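Isochorismatase family protein family (Burkholderia thailandensis, PDB 3TXY) is of unknown function but belongs to the isochorismatase family of alpha/beta proteins, so it may be a hydrolase. Local coordinates at residues 7-12 / 180-185; 39-44 / 157-162; 56-61 / 95-100; 119-124 / 150-155; 143-148 / 174-179. All blocks are in the same frame, centred on the assembly; numbering follows the deposited sequence.

Contacts 1 to 4 reach one parallel sheet, and contact 5 joins two helices that follow its strands. Contacts 1 and 2 are joined where the neighbouring strands 182-184 and 153-162 pair, Ala-184 O lying 2.9 Å from Ser-158 N; contacts 1 and 4 are joined likewise, by Gln-182 N and Val-154 O at 2.9 Å. Contact 4 meets contact 5 at the end of helix 136-149, with Tyr-152 N 3.0 Å from Ala-147 O, and contact 3 through Ile-57 CD1 and Leu-121 CD2, 3.6 Å apart. Contacts 2 and 3 meet through Thr-42 CG2 and Leu-95 CD1, 3.8 Å apart. The centres of contacts 3 and 5 lie about 23 Å apart. Contacts 1, 4 and 5 also reach the second subunit.

Contact 1: 7-12 / 180-185; sequences IPTLNP and LGQVAT
The flat carboxamide of Gln-182 meets the backbone of Thr-9 through its polar edge, while the Pro-8 ring rests its CD and CG against the methyl of Ala-184. The two residues that reach across belong to strand 182-184, an outermost strand of the parallel alpha/beta sheet within this chain, and they hold the N-terminal arm that leads into the central strand 14-19. Thr-9 N donates to Gln-182 OE1 at 2.9 Å, in the carbonyl plane and onto a lone pair. Gln-182 NE2 returns a nearly straight bond to Thr-9 O, also 2.9 Å long (171° at the hydrogen), the acceptor lying almost within the amide plane. One side chain thus satisfies both the N-H and the C=O of a single residue, as the peptide groups of a paired strand would, and the two bonds together fix the rotation of the amide. Gln-182 reaches this far because its chain is extended beyond CG (chi2 175°), with chi3 of 83° turning the terminal plane toward Thr-9. Its own backbone remains paired with strand 153-162, and Lys-74 of the second subunit packs on both Thr-9 and Gln-182. Pro-8 is further covered by Asp-188 and Ala-192 of helix 186-194. Beside the amide pair, Pro-8 CA lies 3.3 Å from Gln-182 OE1, and Pro-8 CD lies 3.7 Å from Ala-184 CB.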
# COMPACT_ATOMS: atom_id res chain seq x y z
N ILE A 7 -5.72 -21.61 13.03
CA ILE A 7 -5.16 -21.86 11.70
C ILE A 7 -5.96 -21.06 10.66
O ILE A 7 -7.18 -20.92 10.76
CB ILE A 7 -5.00 -23.37 11.33
CG1 ILE A 7 -6.33 -24.00 10.89
CG2 ILE A 7 -4.41 -24.15 12.50
CD1 ILE A 7 -6.18 -25.41 10.37
N PRO A 8 -5.25 -20.47 9.69
CA PRO A 8 -5.92 -19.68 8.68
C PRO A 8 -6.75 -20.54 7.75
O PRO A 8 -6.50 -21.74 7.62
CB PRO A 8 -4.75 -19.05 7.91
CG PRO A 8 -3.65 -20.04 8.05
CD PRO A 8 -3.80 -20.55 9.46
N THR A 9 -7.74 -19.93 7.12
CA THR A 9 -8.50 -20.60 6.08
C THR A 9 -7.80 -20.41 4.75
O THR A 9 -7.51 -19.26 4.36
CB THR A 9 -9.91 -20.01 5.95
OG1 THR A 9 -10.61 -20.11 7.20
CG2 THR A 9 -10.68 -20.75 4.87
N LEU A 10 -7.52 -21.53 4.07
CA LEU A 10 -6.83 -21.49 2.79
C LEU A 10 -7.55 -22.34 1.75
O LEU A 10 -7.85 -23.51 2.00
CB LEU A 10 -5.40 -22.03 2.91
CG LEU A 10 -4.30 -21.21 3.56
CD1 LEU A 10 -3.04 -22.05 3.52
CD2 LEU A 10 -4.11 -19.88 2.84
N ASN A 11 -7.77 -21.76 0.57
CA ASN A 11 -8.16 -22.55 -0.61
C ASN A 11 -6.98 -23.39 -1.10
O ASN A 11 -5.83 -23.03 -0.84
CB ASN A 11 -8.66 -21.61 -1.71
CG ASN A 11 -9.92 -20.91 -1.31
OD1 ASN A 11 -10.95 -21.56 -1.10
ND2 ASN A 11 -9.87 -19.58 -1.20
N PRO A 12 -7.24 -24.50 -1.82
CA PRO A 12 -6.15 -25.32 -2.36
C PRO A 12 -5.24 -24.60 -3.36
O PRO A 12 -4.08 -24.97 -3.55
CB PRO A 12 -6.86 -26.47 -3.09
CG PRO A 12 -8.26 -26.46 -2.59
CD PRO A 12 -8.57 -25.06 -2.14
N LEU A 180 -7.03 -6.68 5.84
CA LEU A 180 -6.84 -7.01 4.44
C LEU A 180 -6.58 -8.51 4.24
O LEU A 180 -6.47 -8.97 3.12
CB LEU A 180 -5.75 -6.12 3.81
CG LEU A 180 -4.34 -6.17 4.39
CD1 LEU A 180 -3.70 -7.55 4.30
CD2 LEU A 180 -3.41 -5.11 3.75
N GLY A 181 -6.51 -9.27 5.32
CA GLY A 181 -6.23 -10.68 5.20
C GLY A 181 -6.13 -11.33 6.57
O GLY A 181 -6.76 -10.86 7.54
N GLN A 182 -5.34 -12.40 6.63
CA GLN A 182 -5.18 -13.23 7.84
C GLN A 182 -3.72 -13.27 8.28
O GLN A 182 -2.83 -13.33 7.46
CB GLN A 182 -5.63 -14.67 7.56
CG GLN A 182 -7.04 -14.83 7.03
CD GLN A 182 -7.33 -16.29 6.67
OE1 GLN A 182 -7.68 -17.09 7.55
NE2 GLN A 182 -7.19 -16.62 5.40
N VAL A 183 -3.51 -13.23 9.59
CA VAL A 183 -2.18 -13.31 10.19
C VAL A 183 -2.06 -14.65 10.90
O VAL A 183 -2.94 -15.03 11.67
CB VAL A 183 -1.93 -12.13 11.14
CG1 VAL A 183 -0.52 -12.17 11.72
CG2 VAL A 183 -2.13 -10.80 10.41
N ALA A 184 -1.00 -15.39 10.59
CA ALA A 184 -0.82 -16.72 11.17
C ALA A 184 0.67 -17.04 11.25
O ALA A 184 1.48 -16.37 10.61
CB ALA A 184 -1.54 -17.75 10.32
N THR A 185 1.02 -18.04 12.06
CA THR A 185 2.40 -18.51 12.11
C THR A 185 2.65 -19.51 10.97
O THR A 185 1.72 -20.09 10.41
CB THR A 185 2.69 -19.21 13.46
OG1 THR A 185 1.90 -20.41 13.55
CG2 THR A 185 2.39 -18.28 14.66

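Contact 2: 39-44 / 157-162; sequences VAKTAE and VSDAVS
Segment 39-44 of helix 35-51 comes nearest to segment 157-162 at a sharp corner of the chain, where Lys-41 CA is 5.9 Å from Ala-160 CA. The corner is a type I beta turn from Val-157 to Ala-160, closed by the bond from Ala-160 N to Val-157 O, and it breaks strand 153-162 in two. The turn presents the Ala-160 methyl and the Asp-159 carbonyl to the helix. Lys-41 lies over both with its aliphatic part: its CB is 3.9 Å from Ala-160 CB, and its CG is 3.7 Å from Asp-159 O. With CG anti to the backbone N (chi1 -153°) and further bends at chi2 and chi3, the lysine passes the carboxylate, Lys-41 CD 3.9 Å from Asp-159 OD2. Lys-41 NZ ends 4.2 Å from Asp-159 OD2, beyond salt-bridge range, and has a long ion pair with Glu-44 OE1 at 3.8 Å. The opposite charges probably still attract. Asp-159 OD1 is held differently, by the N-H of Ala-186 in the first turn of helix 186-194. Thr-42 gives a lighter touch on Ala-160 CB; its hydroxyl is bonded to Val-38 O and Thr-132 OG1. In this alpha/beta fold helix 35-51 thus packs against the turn that interrupts strand 153-162, a corner of the sheet. Thr-132 of strand 128-134 also touches Ala-160, and Ala-186 of helix 186-194 touches Lys-41.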
# COMPACT_ATOMS: atom_id res chain seq x y z
N VAL A 39 14.58 -16.27 6.40
CA VAL A 39 15.02 -17.14 5.32
C VAL A 39 14.73 -18.61 5.65
O VAL A 39 14.15 -19.33 4.85
CB VAL A 39 16.52 -16.94 4.99
CG1 VAL A 39 17.03 -18.02 4.02
CG2 VAL A 39 16.75 -15.55 4.40
N ALA A 40 15.09 -19.04 6.86
CA ALA A 40 14.92 -20.45 7.25
C ALA A 40 13.45 -20.85 7.25
O ALA A 40 13.08 -21.90 6.73
CB ALA A 40 15.51 -20.70 8.63
N LYS A 41 12.62 -19.99 7.83
CA LYS A 41 11.19 -20.27 7.93
C LYS A 41 10.57 -20.36 6.56
O LYS A 41 9.70 -21.20 6.30
CB LYS A 41 10.53 -19.12 8.67
CG LYS A 41 9.29 -19.51 9.39
CD LYS A 41 9.67 -20.04 10.75
CE LYS A 41 9.38 -21.50 10.86
NZ LYS A 41 9.69 -21.89 12.27
N THR A 42 11.00 -19.47 5.68
CA THR A 42 10.47 -19.42 4.32
C THR A 42 10.84 -20.69 3.55
O THR A 42 10.00 -21.27 2.86
CB THR A 42 11.00 -18.17 3.58
OG1 THR A 42 10.50 -16.99 4.23
CG2 THR A 42 10.55 -18.17 2.13
N ALA A 43 12.08 -21.14 3.70
CA ALA A 43 12.51 -22.38 3.07
C ALA A 43 11.67 -23.57 3.54
O ALA A 43 11.24 -24.39 2.72
CB ALA A 43 13.99 -22.63 3.32
N GLU A 44 11.40 -23.65 4.83
CA GLU A 44 10.57 -24.72 5.40
C GLU A 44 9.18 -24.71 4.80
O GLU A 44 8.64 -25.75 4.44
CB GLU A 44 10.43 -24.58 6.92
CG GLU A 44 11.68 -24.89 7.74
CD GLU A 44 11.52 -24.46 9.20
OE1 GLU A 44 10.39 -24.59 9.74
OE2 GLU A 44 12.50 -23.95 9.79
N VAL A 157 2.67 -14.28 7.29
CA VAL A 157 3.28 -15.22 8.22
C VAL A 157 4.10 -14.45 9.25
O VAL A 157 5.21 -13.98 8.97
CB VAL A 157 4.18 -16.25 7.50
CG1 VAL A 157 4.79 -17.23 8.50
CG2 VAL A 157 3.39 -17.00 6.42
N SER A 158 3.55 -14.38 10.47
CA SER A 158 4.08 -13.51 11.50
C SER A 158 5.53 -13.80 11.88
O SER A 158 6.32 -12.87 12.13
CB SER A 158 3.18 -13.56 12.76
OG SER A 158 3.07 -14.86 13.25
N ASP A 159 5.89 -15.08 11.90
CA ASP A 159 7.27 -15.46 12.22
C ASP A 159 8.15 -15.62 10.99
O ASP A 159 9.25 -16.19 11.07
CB ASP A 159 7.31 -16.68 13.15
CG ASP A 159 6.57 -17.88 12.62
OD1 ASP A 159 5.78 -17.77 11.67
OD2 ASP A 159 6.80 -18.99 13.19
N ALA A 160 7.68 -15.11 9.84
CA ALA A 160 8.52 -15.02 8.65
C ALA A 160 8.41 -13.66 7.96
O ALA A 160 8.66 -13.57 6.76
CB ALA A 160 8.21 -16.16 7.68
N VAL A 161 8.02 -12.64 8.72
CA VAL A 161 8.15 -11.24 8.32
C VAL A 161 8.83 -10.48 9.46
O VAL A 161 8.48 -10.67 10.64
CB VAL A 161 6.81 -10.58 7.92
CG1 VAL A 161 6.19 -11.30 6.72
CG2 VAL A 161 5.80 -10.51 9.08
N SER A 162 9.80 -9.63 9.11
CA SER A 162 10.50 -8.80 10.10
C SER A 162 10.69 -7.39 9.59
O SER A 162 10.59 -7.11 8.39
CB SER A 162 11.83 -9.44 10.50
OG SER A 162 11.62 -10.67 11.15

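Contact 3: 56-61 / 95-100; sequences VIFVHT and LGVQPL
Leu-95, ending a short 3-10 turn, sets its branched end against the Phe-58 ring of strand 56-61. The leucine runs alongside the phenylalanine, pointing the other way. Leu-95 CD2 lies 3.5 Å from Phe-58 CD1, and Leu-95 CG lies 3.6 Å from Phe-58 CE1, an oblique approach from the same side of the ring plane as the valine that follows. Gly-96, in a left-handed backbone conformation (phi 65°), turns the chain so that Val-97 can come next to the ring as well. Val-97 points back at Phe-58 head-on and, on the same side of the ring as Leu-95, places one methyl over the face: CG2 is 3.8 Å from the centroid of the Phe-58 ring and 18° off the ring normal, a CH-pi contact displaced toward the rim. The nearest ring atom is Phe-58 CD2, at 3.7 Å from Val-97 CG2, with Val-97 CG1 also close to that carbon. Phe-58 has CG anti to its carbonyl carbon (chi1 -66°), which sends the ring toward the loop. No hydrogen bond joins the two segments, and the contact is wholly apolar, with the ring carrying Leu-95 and Val-97. In the alpha/beta fold Phe-58 projects from a strand paired with 14-19 and 102-106. Helix 35-51 closes in around this cluster, Arg-50 touching Phe-58 and Thr-42 touching Leu-95, while the loop continues into strand 102-106.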
# COMPACT_ATOMS: atom_id res chain seq x y z
N VAL A 56 5.90 -21.68 -5.69
CA VAL A 56 6.72 -20.86 -4.80
C VAL A 56 7.33 -19.72 -5.60
O VAL A 56 7.98 -19.94 -6.62
CB VAL A 56 7.82 -21.69 -4.12
CG1 VAL A 56 8.67 -20.78 -3.22
CG2 VAL A 56 7.19 -22.84 -3.34
N ILE A 57 7.07 -18.50 -5.14
CA ILE A 57 7.41 -17.31 -5.90
C ILE A 57 8.34 -16.48 -5.06
O ILE A 57 7.96 -16.01 -3.98
CB ILE A 57 6.17 -16.48 -6.26
CG1 ILE A 57 5.17 -17.34 -7.04
CG2 ILE A 57 6.62 -15.28 -7.08
CD1 ILE A 57 3.86 -16.63 -7.31
N PHE A 58 9.57 -16.36 -5.54
CA PHE A 58 10.58 -15.60 -4.86
C PHE A 58 10.80 -14.27 -5.54
O PHE A 58 11.16 -14.21 -6.73
CB PHE A 58 11.90 -16.35 -4.82
CG PHE A 58 11.87 -17.61 -3.99
CD1 PHE A 58 11.78 -17.55 -2.61
CD2 PHE A 58 11.94 -18.85 -4.59
CE1 PHE A 58 11.77 -18.71 -1.84
CE2 PHE A 58 11.94 -20.00 -3.84
CZ PHE A 58 11.83 -19.93 -2.45
N VAL A 59 10.63 -13.21 -4.75
CA VAL A 59 10.71 -11.85 -5.23
C VAL A 59 12.02 -11.20 -4.76
O VAL A 59 12.38 -11.28 -3.59
CB VAL A 59 9.52 -11.02 -4.71
CG1 VAL A 59 9.63 -9.55 -5.13
CG2 VAL A 59 8.19 -11.62 -5.16
N HIS A 60 12.72 -10.53 -5.66
CA HIS A 60 13.87 -9.74 -5.27
C HIS A 60 13.82 -8.42 -5.96
O HIS A 60 13.11 -8.26 -6.95
CB HIS A 60 15.20 -10.48 -5.53
CG HIS A 60 15.51 -10.68 -6.98
ND1 HIS A 60 16.76 -10.53 -7.47
CD2 HIS A 60 14.71 -11.03 -8.05
CE1 HIS A 60 16.75 -10.76 -8.79
NE2 HIS A 60 15.51 -11.07 -9.15
N THR A 61 14.54 -7.46 -5.39
CA THR A 61 14.63 -6.11 -5.90
C THR A 61 15.97 -5.93 -6.58
O THR A 61 17.03 -6.29 -6.05
CB THR A 61 14.53 -5.10 -4.75
OG1 THR A 61 13.32 -5.33 -4.04
CG2 THR A 61 14.58 -3.65 -5.25
N LEU A 95 18.09 -19.81 1.23
CA LEU A 95 16.70 -19.80 0.77
C LEU A 95 16.34 -20.99 -0.11
O LEU A 95 15.18 -21.34 -0.23
CB LEU A 95 16.40 -18.49 0.03
CG LEU A 95 14.94 -18.15 -0.23
CD1 LEU A 95 14.18 -17.96 1.08
CD2 LEU A 95 14.88 -16.87 -1.06
N GLY A 96 17.35 -21.60 -0.73
CA GLY A 96 17.16 -22.78 -1.57
C GLY A 96 16.34 -22.56 -2.82
O GLY A 96 15.54 -23.43 -3.20
N VAL A 97 16.51 -21.41 -3.46
CA VAL A 97 15.76 -21.10 -4.68
C VAL A 97 16.12 -22.13 -5.77
O VAL A 97 17.30 -22.31 -6.09
CB VAL A 97 16.02 -19.66 -5.18
CG1 VAL A 97 15.29 -19.43 -6.50
CG2 VAL A 97 15.56 -18.63 -4.14
N GLN A 98 15.09 -22.79 -6.31
CA GLN A 98 15.27 -23.87 -7.29
C GLN A 98 15.04 -23.33 -8.72
O GLN A 98 14.27 -22.40 -8.90
CB GLN A 98 14.28 -25.01 -7.04
CG GLN A 98 14.20 -25.50 -5.60
CD GLN A 98 13.41 -26.80 -5.50
OE1 GLN A 98 12.88 -27.28 -6.51
NE2 GLN A 98 13.34 -27.38 -4.31
N PRO A 99 15.71 -23.92 -9.73
CA PRO A 99 15.48 -23.49 -11.12
C PRO A 99 14.02 -23.47 -11.64
O PRO A 99 13.75 -22.72 -12.57
CB PRO A 99 16.35 -24.46 -11.93
CG PRO A 99 17.45 -24.84 -11.00
CD PRO A 99 16.84 -24.86 -9.62
N LEU A 100 13.10 -24.24 -11.05
CA LEU A 100 11.69 -24.23 -11.48
C LEU A 100 10.78 -23.37 -10.61
O LEU A 100 9.56 -23.30 -10.84
CB LEU A 100 11.13 -25.66 -11.58
CG LEU A 100 11.76 -26.47 -12.71
CD1 LEU A 100 11.36 -27.94 -12.61
CD2 LEU A 100 11.41 -25.90 -14.08

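Contact 4: 119-124 / 150-155; sequences VQLRRR and NNYNVV
The C-terminal part of helix 117-123 faces the start of strand 153-162 at some distance, Leu-121 CA lying 9.5 Å from Tyr-152 CA, and the Tyr-152 side chain bridges most of the gap. With CG anti to the carbonyl carbon (chi1 -68°), the tyrosine carries its phenol toward Leu-121. Leu-121 CD1 lies over one ring face, 4.2 Å from the centroid of the Tyr-152 ring and 25° off its normal, a CH-pi contact displaced toward the hydroxyl end. While CD1 covers the face, Leu-121 CB lies by that end, 3.3 Å from Tyr-152 OH. The hydroxyl itself is hydrogen-bonded to OD1 of Asp-118 in the same helix, which fixes the ring's outer end. Arg-122 CG comes to 3.7 Å from Tyr-152 OH, and its guanidinium has a salt bridge to Asp-118, less certain because the arginine adopts two conformers. Just before the tyrosine, helix 136-149 ends in a Schellman motif with Asn-151 at C-prime, its positive phi letting Tyr-152 N bond to Ala-147 O. In the alpha/beta fold Leu-121 also rests on Ile-129 of strand 128-134, which pairs with strand 153-162; helix 136-149 precedes the latter strand, with the tyrosine between them.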
# COMPACT_ATOMS: atom_id res chain seq x y z
N VAL A 119 0.44 -11.81 -13.36
CA VAL A 119 0.42 -12.75 -14.49
C VAL A 119 0.71 -14.21 -14.03
O VAL A 119 0.03 -15.17 -14.44
CB VAL A 119 1.42 -12.30 -15.60
CG1 VAL A 119 1.83 -13.49 -16.48
CG2 VAL A 119 0.81 -11.19 -16.44
N GLN A 120 1.72 -14.38 -13.18
CA GLN A 120 2.10 -15.72 -12.70
C GLN A 120 0.99 -16.31 -11.85
O GLN A 120 0.61 -17.46 -12.01
CB GLN A 120 3.40 -15.67 -11.87
CG GLN A 120 4.66 -15.31 -12.67
CD GLN A 120 5.19 -16.43 -13.54
OE1 GLN A 120 4.69 -17.55 -13.51
NE2 GLN A 120 6.22 -16.13 -14.34
N LEU A 121 0.46 -15.50 -10.94
CA LEU A 121 -0.65 -15.95 -10.09
C LEU A 121 -1.89 -16.33 -10.90
O LEU A 121 -2.43 -17.43 -10.74
CB LEU A 121 -1.02 -14.91 -9.02
CG LEU A 121 0.10 -14.62 -8.02
CD1 LEU A 121 -0.16 -13.36 -7.21
CD2 LEU A 121 0.35 -15.79 -7.09
N ARG A 122 -2.34 -15.44 -11.77
CA ARG A 122 -3.55 -15.67 -12.57
C ARG A 122 -3.42 -16.93 -13.42
O ARG A 122 -4.31 -17.79 -13.42
CB ARG A 122 -3.84 -14.48 -13.50
CG ARG A 122 -4.08 -13.15 -12.82
CD ARG A 122 -5.54 -12.72 -12.96
NE ARG A 122 -5.87 -11.81 -14.06
CZ ARG A 122 -6.05 -10.50 -13.89
NH1 ARG A 122 -5.82 -9.95 -12.71
NH2 ARG A 122 -6.40 -9.71 -14.90
N ARG A 123 -2.32 -17.01 -14.15
CA ARG A 123 -2.14 -18.10 -15.08
C ARG A 123 -1.93 -19.45 -14.43
O ARG A 123 -2.10 -20.50 -15.08
CB ARG A 123 -1.04 -17.75 -16.06
CG ARG A 123 -1.49 -16.58 -16.91
CD ARG A 123 -0.49 -16.21 -17.97
NE ARG A 123 -0.76 -14.90 -18.55
CZ ARG A 123 -0.00 -14.33 -19.47
NH1 ARG A 123 1.05 -15.00 -19.96
NH2 ARG A 123 -0.31 -13.12 -19.95
N ARG A 124 -1.60 -19.44 -13.15
CA ARG A 124 -1.40 -20.65 -12.36
C ARG A 124 -2.66 -20.98 -11.55
O ARG A 124 -2.66 -21.89 -10.73
CB ARG A 124 -0.17 -20.45 -11.48
CG ARG A 124 1.10 -20.41 -12.30
CD ARG A 124 2.33 -20.04 -11.46
NE ARG A 124 3.48 -19.79 -12.31
CZ ARG A 124 4.34 -20.72 -12.73
NH1 ARG A 124 4.20 -21.99 -12.39
NH2 ARG A 124 5.36 -20.37 -13.49
N ASN A 150 -6.55 -6.61 -5.51
CA ASN A 150 -6.63 -7.49 -6.66
C ASN A 150 -7.35 -8.81 -6.37
O ASN A 150 -7.32 -9.74 -7.19
CB ASN A 150 -5.22 -7.70 -7.24
CG ASN A 150 -4.80 -6.51 -8.08
OD1 ASN A 150 -5.03 -6.48 -9.28
ND2 ASN A 150 -4.30 -5.50 -7.44
N ASN A 151 -8.05 -8.85 -5.24
CA ASN A 151 -9.01 -9.91 -4.93
C ASN A 151 -8.38 -11.23 -4.57
O ASN A 151 -9.03 -12.28 -4.70
CB ASN A 151 -10.03 -10.11 -6.06
CG ASN A 151 -11.30 -10.81 -5.60
OD1 ASN A 151 -11.86 -10.48 -4.56
ND2 ASN A 151 -11.77 -11.78 -6.40
N TYR A 152 -7.14 -11.20 -4.10
CA TYR A 152 -6.48 -12.39 -3.54
C TYR A 152 -6.75 -12.48 -2.05
O TYR A 152 -6.79 -11.46 -1.35
CB TYR A 152 -4.96 -12.32 -3.75
CG TYR A 152 -4.56 -12.42 -5.21
CD1 TYR A 152 -4.51 -13.66 -5.84
CD2 TYR A 152 -4.22 -11.29 -5.94
CE1 TYR A 152 -4.18 -13.75 -7.20
CE2 TYR A 152 -3.85 -11.38 -7.28
CZ TYR A 152 -3.84 -12.61 -7.91
OH TYR A 152 -3.50 -12.70 -9.24
N ASN A 153 -6.94 -13.71 -1.57
CA ASN A 153 -6.95 -13.98 -0.13
C ASN A 153 -5.50 -13.97 0.35
O ASN A 153 -4.67 -14.76 -0.12
CB ASN A 153 -7.59 -15.31 0.19
CG ASN A 153 -9.01 -15.38 -0.30
OD1 ASN A 153 -9.90 -14.70 0.25
ND2 ASN A 153 -9.25 -16.18 -1.33
N VAL A 154 -5.18 -13.02 1.23
CA VAL A 154 -3.80 -12.82 1.69
C VAL A 154 -3.62 -13.36 3.12
O VAL A 154 -4.42 -13.07 4.01
CB VAL A 154 -3.41 -11.34 1.69
CG1 VAL A 154 -1.98 -11.14 2.19
CG2 VAL A 154 -3.60 -10.70 0.30
N VAL A 155 -2.55 -14.13 3.31
CA VAL A 155 -2.13 -14.58 4.62
C VAL A 155 -0.70 -14.10 4.82
O VAL A 155 0.19 -14.36 3.98
CB VAL A 155 -2.20 -16.12 4.72
CG1 VAL A 155 -1.77 -16.59 6.12
CG2 VAL A 155 -3.60 -16.60 4.38

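Contact 5: 143-148 / 174-179; sequences TAREAY and TQIFPK
Arg-145 and Ile-176 account for the largest buried areas between the two helices. The arginine chain is extended from CG to NE (chi2 178°), carrying its guanidinium obliquely across the isoleucine: Arg-145 NH2 is 3.7 Å from Ile-176 CD1 and 3.8 Å from Ile-176 CG2. These are contacts with hydrocarbon; the polar needs of the group are met by a salt bridge to Glu-141 and by Asn-137 O and Ser-142 OG of the second subunit. Nearby, the Ala-144 methyl lies 4.2 Å from Phe-177 CE1. Further along, Tyr-148 brings its ring to the backbone of Lys-179, with Tyr-148 CE1 4.1 Å from Lys-179 O; the lysine amine turns back to Gln-175 O and makes a cation-pi contact with Trp-164 of the second subunit. The axes of segments 143-148 and 174-179 approach to 10.6 Å and run in the same general direction, inclined by 29°, the side-by-side packing of helices that follow successive parallel strands of an alpha/beta fold, here also forming part of the dimer interface.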
# COMPACT_ATOMS: atom_id res chain seq x y z
N THR A 143 2.84 -5.13 -1.00
CA THR A 143 2.38 -6.28 -1.77
C THR A 143 1.04 -6.79 -1.22
O THR A 143 0.13 -7.10 -2.01
CB THR A 143 3.44 -7.42 -1.73
OG1 THR A 143 4.70 -6.91 -2.21
CG2 THR A 143 2.98 -8.61 -2.57
N ALA A 144 0.94 -6.85 0.11
CA ALA A 144 -0.28 -7.30 0.79
C ALA A 144 -1.48 -6.38 0.45
O ALA A 144 -2.56 -6.86 0.08
CB ALA A 144 -0.06 -7.32 2.30
N ARG A 145 -1.27 -5.08 0.56
CA ARG A 145 -2.30 -4.11 0.21
C ARG A 145 -2.78 -4.24 -1.24
O ARG A 145 -3.97 -4.24 -1.51
CB ARG A 145 -1.77 -2.71 0.45
CG ARG A 145 -1.75 -2.33 1.92
CD ARG A 145 -1.17 -0.92 2.08
NE ARG A 145 -1.09 -0.51 3.48
CZ ARG A 145 -1.88 0.38 4.09
NH1 ARG A 145 -2.85 1.00 3.44
NH2 ARG A 145 -1.66 0.65 5.37
N GLU A 146 -1.84 -4.35 -2.17
CA GLU A 146 -2.19 -4.47 -3.57
C GLU A 146 -2.86 -5.81 -3.88
O GLU A 146 -3.76 -5.87 -4.69
CB GLU A 146 -0.95 -4.24 -4.45
CG GLU A 146 -1.29 -4.23 -5.93
CD GLU A 146 -0.30 -3.46 -6.80
OE1 GLU A 146 -0.59 -3.34 -8.00
OE2 GLU A 146 0.75 -2.98 -6.32
N ALA A 147 -2.38 -6.88 -3.25
CA ALA A 147 -2.94 -8.23 -3.48
C ALA A 147 -4.41 -8.27 -3.04
O ALA A 147 -5.28 -8.80 -3.73
CB ALA A 147 -2.13 -9.27 -2.75
N TYR A 148 -4.67 -7.66 -1.90
CA TYR A 148 -6.03 -7.51 -1.40
C TYR A 148 -6.93 -6.79 -2.44
O TYR A 148 -8.03 -7.24 -2.75
CB TYR A 148 -5.96 -6.73 -0.09
CG TYR A 148 -7.25 -6.15 0.44
CD1 TYR A 148 -8.20 -6.97 1.04
CD2 TYR A 148 -7.49 -4.77 0.40
CE1 TYR A 148 -9.36 -6.44 1.56
CE2 TYR A 148 -8.66 -4.24 0.91
CZ TYR A 148 -9.59 -5.08 1.49
OH TYR A 148 -10.74 -4.56 2.01
N THR A 174 -1.29 -6.09 13.78
CA THR A 174 -2.52 -5.91 14.54
C THR A 174 -3.45 -4.82 13.98
O THR A 174 -4.68 -4.95 14.11
CB THR A 174 -2.21 -5.62 16.03
OG1 THR A 174 -1.59 -4.32 16.16
CG2 THR A 174 -1.30 -6.70 16.60
N GLN A 175 -2.88 -3.79 13.34
CA GLN A 175 -3.69 -2.64 12.90
C GLN A 175 -4.02 -2.64 11.40
O GLN A 175 -5.01 -2.04 11.00
CB GLN A 175 -3.03 -1.31 13.27
CG GLN A 175 -2.73 -1.11 14.75
CD GLN A 175 -3.96 -1.07 15.61
OE1 GLN A 175 -4.92 -0.33 15.33
NE2 GLN A 175 -3.95 -1.84 16.69
N ILE A 176 -3.20 -3.29 10.58
CA ILE A 176 -3.38 -3.28 9.13
C ILE A 176 -3.73 -4.64 8.56
O ILE A 176 -4.73 -4.78 7.93
CB ILE A 176 -2.12 -2.78 8.37
CG1 ILE A 176 -1.66 -1.42 8.90
CG2 ILE A 176 -2.43 -2.71 6.88
CD1 ILE A 176 -2.68 -0.30 8.76
N PHE A 177 -2.86 -5.62 8.76
CA PHE A 177 -3.03 -6.90 8.08
C PHE A 177 -4.35 -7.62 8.38
O PHE A 177 -4.93 -8.22 7.48
CB PHE A 177 -1.85 -7.81 8.36
CG PHE A 177 -0.54 -7.33 7.78
CD1 PHE A 177 -0.49 -6.39 6.75
CD2 PHE A 177 0.64 -7.89 8.23
CE1 PHE A 177 0.73 -5.99 6.23
CE2 PHE A 177 1.85 -7.49 7.72
CZ PHE A 177 1.91 -6.55 6.71
N PRO A 178 -4.83 -7.57 9.64
CA PRO A 178 -6.13 -8.21 9.93
C PRO A 178 -7.29 -7.64 9.11
O PRO A 178 -8.30 -8.32 8.95
CB PRO A 178 -6.33 -7.96 11.43
CG PRO A 178 -4.96 -7.76 11.97
CD PRO A 178 -4.24 -7.02 10.88
N LYS A 179 -7.15 -6.41 8.60
CA LYS A 179 -8.19 -5.79 7.79
C LYS A 179 -8.16 -6.14 6.30
O LYS A 179 -9.17 -5.92 5.58
CB LYS A 179 -8.14 -4.27 7.96
CG LYS A 179 -8.30 -3.83 9.40
CD LYS A 179 -7.94 -2.39 9.59
CE LYS A 179 -8.36 -1.88 10.97
NZ LYS A 179 -7.53 -0.77 11.48